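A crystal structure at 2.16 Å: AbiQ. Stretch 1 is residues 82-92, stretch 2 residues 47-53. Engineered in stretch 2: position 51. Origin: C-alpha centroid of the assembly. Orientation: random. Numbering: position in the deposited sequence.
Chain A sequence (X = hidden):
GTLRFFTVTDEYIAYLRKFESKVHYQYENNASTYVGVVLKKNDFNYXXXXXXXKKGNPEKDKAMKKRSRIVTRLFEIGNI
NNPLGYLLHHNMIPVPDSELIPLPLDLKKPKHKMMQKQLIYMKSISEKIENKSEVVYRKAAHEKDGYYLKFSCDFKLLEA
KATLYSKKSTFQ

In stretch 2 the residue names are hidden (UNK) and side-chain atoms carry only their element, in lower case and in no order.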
# COMPACT_ATOMS: atom_id res chain seq x y z
N ASN A 82 6.28 4.57 -19.77
CA ASN A 82 7.20 3.63 -19.12
C ASN A 82 6.64 3.24 -17.72
O ASN A 82 6.64 4.09 -16.82
CB ASN A 82 8.61 4.24 -19.03
CG ASN A 82 9.60 3.39 -18.26
OD1 ASN A 82 9.72 2.19 -18.48
ND2 ASN A 82 10.33 3.99 -17.33
N PRO A 83 6.11 2.00 -17.55
CA PRO A 83 5.55 1.61 -16.24
C PRO A 83 6.65 1.37 -15.20
O PRO A 83 7.72 0.87 -15.54
CB PRO A 83 4.73 0.35 -16.55
CG PRO A 83 5.36 -0.22 -17.76
CD PRO A 83 6.02 0.90 -18.53
N LEU A 84 6.41 1.75 -13.95
CA LEU A 84 7.40 1.69 -12.86
C LEU A 84 7.03 0.73 -11.73
O LEU A 84 7.91 0.28 -11.00
CB LEU A 84 7.56 3.12 -12.29
CG LEU A 84 8.76 3.99 -12.71
CD1 LEU A 84 9.08 3.89 -14.18
CD2 LEU A 84 8.53 5.44 -12.34
N GLY A 85 5.74 0.46 -11.57
CA GLY A 85 5.25 -0.42 -10.52
C GLY A 85 3.76 -0.38 -10.28
O GLY A 85 3.01 0.11 -11.13
N TYR A 86 3.31 -0.94 -9.14
CA TYR A 86 1.89 -1.06 -8.78
C TYR A 86 1.61 -0.82 -7.32
O TYR A 86 2.28 -1.39 -6.45
CB TYR A 86 1.35 -2.48 -9.10
CG TYR A 86 1.74 -3.00 -10.46
CD1 TYR A 86 1.06 -2.59 -11.60
CD2 TYR A 86 2.83 -3.85 -10.61
CE1 TYR A 86 1.45 -3.03 -12.87
CE2 TYR A 86 3.23 -4.30 -11.87
CZ TYR A 86 2.53 -3.89 -13.00
OH TYR A 86 2.88 -4.36 -14.24
N LEU A 87 0.52 -0.10 -7.06
CA LEU A 87 -0.00 0.12 -5.73
C LEU A 87 -1.14 -0.84 -5.57
O LEU A 87 -2.05 -0.86 -6.39
CB LEU A 87 -0.52 1.54 -5.55
CG LEU A 87 0.48 2.61 -5.38
CD1 LEU A 87 -0.23 3.92 -5.39
CD2 LEU A 87 1.26 2.43 -4.08
N LEU A 88 -1.09 -1.63 -4.51
CA LEU A 88 -2.10 -2.64 -4.25
C LEU A 88 -3.06 -2.17 -3.15
O LEU A 88 -2.92 -2.56 -2.01
CB LEU A 88 -1.37 -3.92 -3.83
CG LEU A 88 -0.94 -4.90 -4.94
CD1 LEU A 88 0.04 -4.29 -5.91
CD2 LEU A 88 -0.34 -6.15 -4.33
N HIS A 89 -4.01 -1.27 -3.50
CA HIS A 89 -5.03 -0.69 -2.59
C HIS A 89 -5.76 -1.73 -1.75
O HIS A 89 -6.02 -1.50 -0.57
CB HIS A 89 -6.06 0.14 -3.36
CG HIS A 89 -5.49 1.32 -4.08
ND1 HIS A 89 -5.49 2.58 -3.52
CD2 HIS A 89 -4.93 1.39 -5.31
CE1 HIS A 89 -4.94 3.38 -4.42
NE2 HIS A 89 -4.59 2.72 -5.51
N HIS A 90 -6.08 -2.89 -2.36
CA HIS A 90 -6.75 -4.01 -1.70
C HIS A 90 -5.94 -4.61 -0.56
O HIS A 90 -6.52 -5.27 0.30
CB HIS A 90 -7.16 -5.09 -2.72
CG HIS A 90 -6.03 -5.77 -3.43
ND1 HIS A 90 -5.22 -5.10 -4.33
CD2 HIS A 90 -5.68 -7.08 -3.43
CE1 HIS A 90 -4.40 -6.01 -4.82
NE2 HIS A 90 -4.64 -7.21 -4.32
N ASN A 91 -4.63 -4.37 -0.53
CA ASN A 91 -3.74 -4.87 0.53
C ASN A 91 -3.23 -3.76 1.46
O ASN A 91 -2.28 -3.98 2.23
CB ASN A 91 -2.60 -5.66 -0.05
CG ASN A 91 -3.05 -6.95 -0.67
OD1 ASN A 91 -4.02 -7.59 -0.23
ND2 ASN A 91 -2.40 -7.32 -1.74
N MET A 92 -3.88 -2.60 1.43
CA MET A 92 -3.49 -1.51 2.33
C MET A 92 -3.83 -1.89 3.78
O MET A 92 -4.70 -2.74 4.02
CB MET A 92 -4.13 -0.17 1.92
CG MET A 92 -5.60 -0.13 2.14
SD MET A 92 -6.29 1.44 1.67
CE MET A 92 -7.96 1.20 2.31
N UNK A 47 -1.55 2.64 4.79
CA UNK A 47 -0.37 2.51 3.96
C UNK A 47 -0.57 1.41 2.93
O UNK A 47 -1.03 0.34 3.29
c UNK A 47 1.90 4.51 5.36
c UNK A 47 0.86 2.27 4.85
c UNK A 47 1.40 5.73 7.37
c UNK A 47 0.58 4.70 7.78
c UNK A 47 2.04 5.65 6.15
c UNK A 47 1.10 3.46 5.76
c UNK A 47 0.43 3.56 6.98
N UNK A 48 -0.25 1.69 1.65
CA UNK A 48 -0.38 0.76 0.52
C UNK A 48 0.97 0.10 0.21
O UNK A 48 1.98 0.81 0.03
c UNK A 48 -2.74 3.04 -1.64
c UNK A 48 -0.93 1.47 -0.75
c UNK A 48 -2.23 2.23 -0.47
c UNK A 48 -1.16 0.48 -1.89
N UNK A 49 1.02 -1.24 0.07
CA UNK A 49 2.28 -1.86 -0.37
C UNK A 49 2.49 -1.59 -1.87
O UNK A 49 1.54 -1.53 -2.63
c UNK A 49 0.60 -3.55 -0.08
c UNK A 49 2.09 -3.34 -0.04
c UNK A 49 -0.07 -2.23 0.21
N UNK A 50 3.73 -1.36 -2.25
CA UNK A 50 4.13 -1.04 -3.62
C UNK A 50 4.92 -2.23 -4.17
O UNK A 50 5.80 -2.75 -3.47
c UNK A 50 7.22 0.31 -4.83
c UNK A 50 5.02 0.23 -3.57
c UNK A 50 5.65 2.21 -5.03
c UNK A 50 5.73 0.70 -4.87
N UNK A 51 4.59 -2.66 -5.40
CA UNK A 51 5.32 -3.71 -6.13
C UNK A 51 5.99 -3.09 -7.35
O UNK A 51 5.32 -2.40 -8.12
c UNK A 51 4.41 -4.87 -6.58
c UNK A 51 3.69 -5.69 -5.50
c UNK A 51 2.97 -6.88 -6.14
c UNK A 51 4.66 -6.20 -4.43
N UNK A 52 7.29 -3.33 -7.55
CA UNK A 52 8.02 -2.81 -8.72
C UNK A 52 7.65 -3.55 -10.00
O UNK A 52 7.29 -4.72 -9.95
c UNK A 52 9.53 -2.88 -8.49
o UNK A 52 9.93 -1.81 -7.65
N UNK A 53 7.71 -2.85 -11.16
CA UNK A 53 7.40 -3.44 -12.47
C UNK A 53 8.51 -4.41 -12.92
O UNK A 53 9.69 -4.08 -12.80
c UNK A 53 6.23 -3.89 -17.46
c UNK A 53 5.24 -3.78 -16.50
c UNK A 53 7.53 -3.51 -17.17
o UNK A 53 5.90 -4.37 -18.71
c UNK A 53 5.56 -3.27 -15.24
c UNK A 53 7.83 -3.00 -15.91
c UNK A 53 7.19 -2.35 -13.54
c UNK A 53 6.86 -2.89 -14.92

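Position 47 carries seven carbons, one followed by a ring of six, with no heteroatom. Its CB points away from stretch 1, and the side chain comes no nearer to it than 6.3 Å; the backbone makes the contact, O of 47 lying 3.2 Å from CA of M92 in a CA-H...O approach. This is phenylalanine, F47, whose large apolar ring suits a buried position.

Position 48 has four carbons forked at the first, one arm two carbons long. The carbon of the short arm lies 3.8 Å from CD2 of L87, the end of the long arm 3.4 Å from ND1 of H89, and that arm's first carbon 3.9 Å from CB of M92. The residue is isoleucine. Branching at CB favours the extended backbone of a strand and lets the buried, wholly apolar I48 touch several neighbours at once.

At position 49 three carbons close a ring onto the backbone N. The ring packs beside L88 and N91, one of its carbons 3.8 Å from CB of N91, and O of 49 accepts from N of L88 at 3.2 Å, nearly straight at 171°. This is proline: P49 has no N-H to donate, but its O remains free to accept.

Position 50 bears four carbons forked at the second. It lies on the same sheet face as L87, its CB 4.4 Å from CD2 of that residue. It is leucine, L50, an apolar partner suited to a buried site.

Position 51 again has four carbons forked at the second. It shares the other face with Y86, and one branch tip reaches CD2 of L88 at 3.8 Å. Its backbone makes two hydrogen bonds with Y86: N of 51 donates to O of Y86 at 2.8 Å, and N of Y86 to O of 51 at 2.7 Å. It is leucine; L51 is an engineered substitution.

Position 52 has one carbon and one oxygen. Its CB points away, and its CA approaches CA of G85 to 4.1 Å; a CB on G85 would clash with O of L51. This is serine, S52, whose small polar group suits an exposed place.

Position 53 shows one carbon, then a six-carbon ring bearing an oxygen. CG of P83 sits over the ring face, 3.8 Å from a ring carbon, a CH-pi contact, while OH of Y86 meets the ring edge, 3.1 Å from another ring carbon. N of 53 donates to O of L84 at 3.1 Å. It is tyrosine: the broad flat ring of Y53 offers both face and edge, and its hydroxyl suits an exposed residue.

The contact is thus an antiparallel strand pair held by four backbone hydrogen bonds. Side chains add apolar packing on both faces, I48 packs against L87 and, past the strand, H89 and M92, and Y53 extends the contact beside P83 and Y86.

Stretch 2 (47-53) FIPLLSY
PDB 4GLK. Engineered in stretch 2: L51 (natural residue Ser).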